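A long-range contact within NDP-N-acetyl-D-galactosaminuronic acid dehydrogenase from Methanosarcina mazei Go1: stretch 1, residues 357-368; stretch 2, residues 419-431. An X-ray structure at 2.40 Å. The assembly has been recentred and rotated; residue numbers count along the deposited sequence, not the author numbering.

Stretch 1, residues 357-368: AMLGWAFIKDSD
Stretch 2 419-431: VVLAGHSAYSSLK

The two stretches meet as a short parallel β-ladder that opens into a polar clasp, in which a β-turn of stretch 1 is held by a histidine and a serine of stretch 2, with 768 Å² buried in all.

The strands 357-359 and 419-420, both continuing from earlier in the chain, run parallel with Met-358 paired to Val-419 (CA to CA 5.2 Å) and Leu-359 to Val-420 (CA to CA 4.8 Å). Val-419 is gripped twice: its N donates to Ala-357 O at 2.9 Å, and its O accepts from Leu-359 N at 2.8 Å. Leu-421 N then donates to Leu-359 O at 3.0 Å, almost straight at 174°, completing the Leu-359/Val-420 bridge from the first residue after the strand. Met-358 (chi1 m, chi2 and chi3 t) and Val-419 (t) share one face of the sheet; Leu-359 and Val-420 (t) share the other.

Leu-359 is the apolar centre, with 122 Å² covered. Its chi1 of -89° and chi2 of 48° bring CD2 to 4.0 Å from both Val-420 CG2 and Leu-430 CD2. Its CB lies over the face of the Tyr-427 ring, 3.7 Å from the centroid and 14° off the normal, a CH-pi contact set by the tyrosine's chi1 of -52° and chi2 of -24°.

Gly-360 follows at phi/psi 116/114, where a CB would jam against the preceding carbonyl and stand 2.6 Å from Ala-422 N. Glycine thus answers both its own backbone and its neighbour. The small Ala-422 points toward stretch 1, its CB 3.8 Å from Gly-360 CA and 3.2 Å from Ala-362 O.

Beyond this, Ile-364 to Ser-367 form a type II turn, closed by Ser-367 N to Ile-364 O at 2.9 Å; Lys-365 takes -45/99 and Asp-366 79/33. The buried His-424 (chi1 m, chi2 -30°) presents its ring edge to the turn, and ND1 accepts from Asp-366 N at 2.7 Å, while NE2 is satisfied elsewhere in the structure. Asp-366, chi1 m, returns the grip with its carboxylate: OD1 accepts from Ser-425 OG at 3.0 Å and OD2 from Ser-425 N at 3.2 Å. Asp-366 and Ser-425 each use both backbone N and side chain. Ser-425 has chi1 m (-73°), and in this rotamer OG makes its bond to Asp-366 OD1.

At the exposed margin Lys-365 is extended, all four chi angles t, with CG 3.3 Å from Gly-423 O and CE 3.7 Å from Ser-425 OG. Its aliphatic stem lies along Gly-423 and Ser-425.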

# COMPACT_ATOMS: atom_id res chain seq x y z
N ALA A 357 15.23 -1.78 30.94
CA ALA A 357 14.50 -0.50 31.01
C ALA A 357 13.73 -0.33 29.72
O ALA A 357 14.33 -0.16 28.62
CB ALA A 357 15.44 0.70 31.24
N MET A 358 12.42 -0.45 29.86
CA MET A 358 11.45 -0.15 28.83
C MET A 358 11.22 1.35 28.74
O MET A 358 10.60 1.97 29.62
CB MET A 358 10.15 -0.87 29.13
CG MET A 358 10.32 -2.40 29.08
SD MET A 358 8.83 -3.32 28.85
CE MET A 358 9.33 -4.85 29.46
N LEU A 359 11.73 1.94 27.67
CA LEU A 359 11.47 3.34 27.39
C LEU A 359 10.28 3.43 26.48
O LEU A 359 10.39 3.28 25.28
CB LEU A 359 12.68 3.95 26.70
CG LEU A 359 13.75 4.56 27.60
CD1 LEU A 359 14.15 3.64 28.74
CD2 LEU A 359 14.94 4.91 26.71
N GLY A 360 9.10 3.63 27.05
CA GLY A 360 7.93 3.75 26.19
C GLY A 360 6.91 2.66 26.39
O GLY A 360 7.17 1.47 26.10
N TRP A 361 5.74 3.07 26.88
CA TRP A 361 4.61 2.19 27.09
C TRP A 361 3.44 2.53 26.16
O TRP A 361 2.81 1.63 25.62
CB TRP A 361 4.18 2.25 28.55
CG TRP A 361 3.08 1.30 28.88
CD1 TRP A 361 1.78 1.62 29.06
CD2 TRP A 361 3.18 -0.11 29.08
NE1 TRP A 361 1.06 0.50 29.39
CE2 TRP A 361 1.90 -0.58 29.41
CE3 TRP A 361 4.24 -1.02 29.06
CZ2 TRP A 361 1.64 -1.91 29.68
CZ3 TRP A 361 3.98 -2.34 29.33
CH2 TRP A 361 2.69 -2.78 29.64
N ALA A 362 3.12 3.82 25.96
CA ALA A 362 2.22 4.18 24.86
C ALA A 362 2.87 3.79 23.53
O ALA A 362 4.04 3.47 23.51
CB ALA A 362 1.91 5.62 24.88
N PHE A 363 2.15 3.81 22.42
CA PHE A 363 2.79 3.39 21.15
C PHE A 363 2.87 4.47 20.07
O PHE A 363 3.53 4.26 19.06
CB PHE A 363 2.18 2.08 20.60
CG PHE A 363 0.70 2.13 20.47
CD1 PHE A 363 0.11 2.49 19.25
CD2 PHE A 363 -0.12 1.85 21.56
CE1 PHE A 363 -1.28 2.56 19.12
CE2 PHE A 363 -1.51 1.93 21.48
CZ PHE A 363 -2.11 2.28 20.26
N ILE A 364 2.22 5.62 20.31
CA ILE A 364 2.37 6.82 19.44
C ILE A 364 3.26 7.89 20.06
O ILE A 364 3.14 8.20 21.23
CB ILE A 364 1.01 7.53 19.04
CG1 ILE A 364 -0.15 6.54 18.90
CG2 ILE A 364 1.20 8.34 17.75
CD1 ILE A 364 -0.94 6.43 20.15
N LYS A 365 4.12 8.48 19.22
CA LYS A 365 5.04 9.54 19.60
C LYS A 365 4.34 10.57 20.46
O LYS A 365 3.64 11.40 19.94
CB LYS A 365 5.63 10.20 18.35
CG LYS A 365 6.57 11.38 18.61
CD LYS A 365 7.20 11.85 17.30
CE LYS A 365 8.31 12.91 17.49
NZ LYS A 365 9.05 13.24 16.20
N ASP A 366 4.52 10.47 21.78
CA ASP A 366 3.99 11.44 22.77
C ASP A 366 2.51 11.33 23.13
O ASP A 366 1.87 12.33 23.43
CB ASP A 366 4.38 12.87 22.40
CG ASP A 366 5.88 13.09 22.49
OD1 ASP A 366 6.44 13.78 21.62
OD2 ASP A 366 6.50 12.56 23.45
N SER A 367 1.97 10.12 23.13
CA SER A 367 0.57 9.91 23.44
C SER A 367 0.40 9.33 24.82
O SER A 367 1.27 8.64 25.30
CB SER A 367 -0.05 8.96 22.45
OG SER A 367 -1.26 8.44 22.99
N ASP A 368 -0.76 9.58 25.42
CA ASP A 368 -1.13 9.02 26.72
C ASP A 368 -1.88 7.68 26.68
O ASP A 368 -2.45 7.27 27.69
CB ASP A 368 -1.93 10.05 27.55
CG ASP A 368 -3.36 10.28 27.04
OD1 ASP A 368 -4.03 11.18 27.61
OD2 ASP A 368 -3.84 9.60 26.11
N VAL A 419 15.67 -0.37 26.02
CA VAL A 419 14.81 -0.84 24.94
C VAL A 419 13.70 0.20 24.62
O VAL A 419 12.91 0.57 25.48
CB VAL A 419 14.22 -2.19 25.30
CG1 VAL A 419 13.44 -2.75 24.14
CG2 VAL A 419 15.36 -3.16 25.67
N VAL A 420 13.69 0.68 23.38
CA VAL A 420 12.88 1.84 23.04
C VAL A 420 11.64 1.35 22.26
O VAL A 420 11.80 0.71 21.22
CB VAL A 420 13.72 2.89 22.24
CG1 VAL A 420 12.88 4.07 21.85
CG2 VAL A 420 14.94 3.38 23.05
N LEU A 421 10.43 1.62 22.78
CA LEU A 421 9.21 1.06 22.15
C LEU A 421 8.18 2.10 21.69
O LEU A 421 7.28 1.78 20.89
CB LEU A 421 8.54 -0.03 23.01
CG LEU A 421 9.47 -1.20 23.37
CD1 LEU A 421 10.24 -0.87 24.63
CD2 LEU A 421 8.70 -2.48 23.56
N ALA A 422 8.32 3.32 22.20
CA ALA A 422 7.51 4.45 21.74
C ALA A 422 8.48 5.46 21.20
O ALA A 422 9.56 5.61 21.75
CB ALA A 422 6.76 5.03 22.86
N GLY A 423 8.13 6.15 20.13
CA GLY A 423 8.97 7.23 19.64
C GLY A 423 8.87 8.58 20.36
O GLY A 423 9.16 9.61 19.74
N HIS A 424 8.52 8.58 21.65
CA HIS A 424 8.43 9.83 22.44
C HIS A 424 9.62 10.73 22.21
O HIS A 424 10.71 10.25 21.91
CB HIS A 424 8.31 9.52 23.91
CG HIS A 424 7.05 8.80 24.26
ND1 HIS A 424 5.88 8.97 23.55
CD2 HIS A 424 6.78 7.91 25.24
CE1 HIS A 424 4.94 8.20 24.07
NE2 HIS A 424 5.46 7.56 25.11
N SER A 425 9.41 12.04 22.36
CA SER A 425 10.49 12.99 22.07
C SER A 425 11.61 12.91 23.11
O SER A 425 12.81 13.09 22.77
CB SER A 425 9.94 14.41 21.92
OG SER A 425 9.23 14.55 20.69
N ALA A 426 11.23 12.60 24.36
CA ALA A 426 12.19 12.37 25.43
C ALA A 426 13.27 11.36 25.02
O ALA A 426 14.44 11.47 25.41
CB ALA A 426 11.48 11.90 26.68
N TYR A 427 12.87 10.39 24.20
CA TYR A 427 13.78 9.34 23.79
C TYR A 427 14.65 9.77 22.62
O TYR A 427 15.75 9.26 22.45
CB TYR A 427 13.02 8.03 23.51
CG TYR A 427 12.11 7.60 24.65
CD1 TYR A 427 12.35 8.01 25.96
CD2 TYR A 427 11.02 6.79 24.41
CE1 TYR A 427 11.53 7.63 26.98
CE2 TYR A 427 10.20 6.38 25.44
CZ TYR A 427 10.47 6.81 26.72
OH TYR A 427 9.65 6.40 27.75
N SER A 428 14.16 10.72 21.83
CA SER A 428 14.96 11.26 20.71
C SER A 428 16.06 12.19 21.23
O SER A 428 17.07 12.41 20.55
CB SER A 428 14.06 11.99 19.70
OG SER A 428 14.49 11.72 18.36
N SER A 429 15.85 12.72 22.44
CA SER A 429 16.84 13.55 23.10
C SER A 429 17.79 12.74 23.97
O SER A 429 18.82 13.26 24.39
CB SER A 429 16.17 14.69 23.89
OG SER A 429 15.41 14.17 24.95
N LEU A 430 17.49 11.46 24.22
CA LEU A 430 18.40 10.61 25.00
C LEU A 430 19.82 10.63 24.44
O LEU A 430 20.07 10.25 23.28
CB LEU A 430 17.87 9.16 25.09
CG LEU A 430 18.66 8.13 25.92
CD1 LEU A 430 18.51 8.33 27.42
CD2 LEU A 430 18.27 6.72 25.57
N LYS A 431 20.76 11.06 25.28
CA LYS A 431 22.17 11.18 24.89
C LYS A 431 23.00 10.00 25.42
O LYS A 431 22.79 9.56 26.57
CB LYS A 431 22.76 12.54 25.32
CG LYS A 431 21.98 13.27 26.42
CD LYS A 431 22.86 14.21 27.28
CE LYS A 431 22.13 14.63 28.59
NZ LYS A 431 23.05 14.89 29.76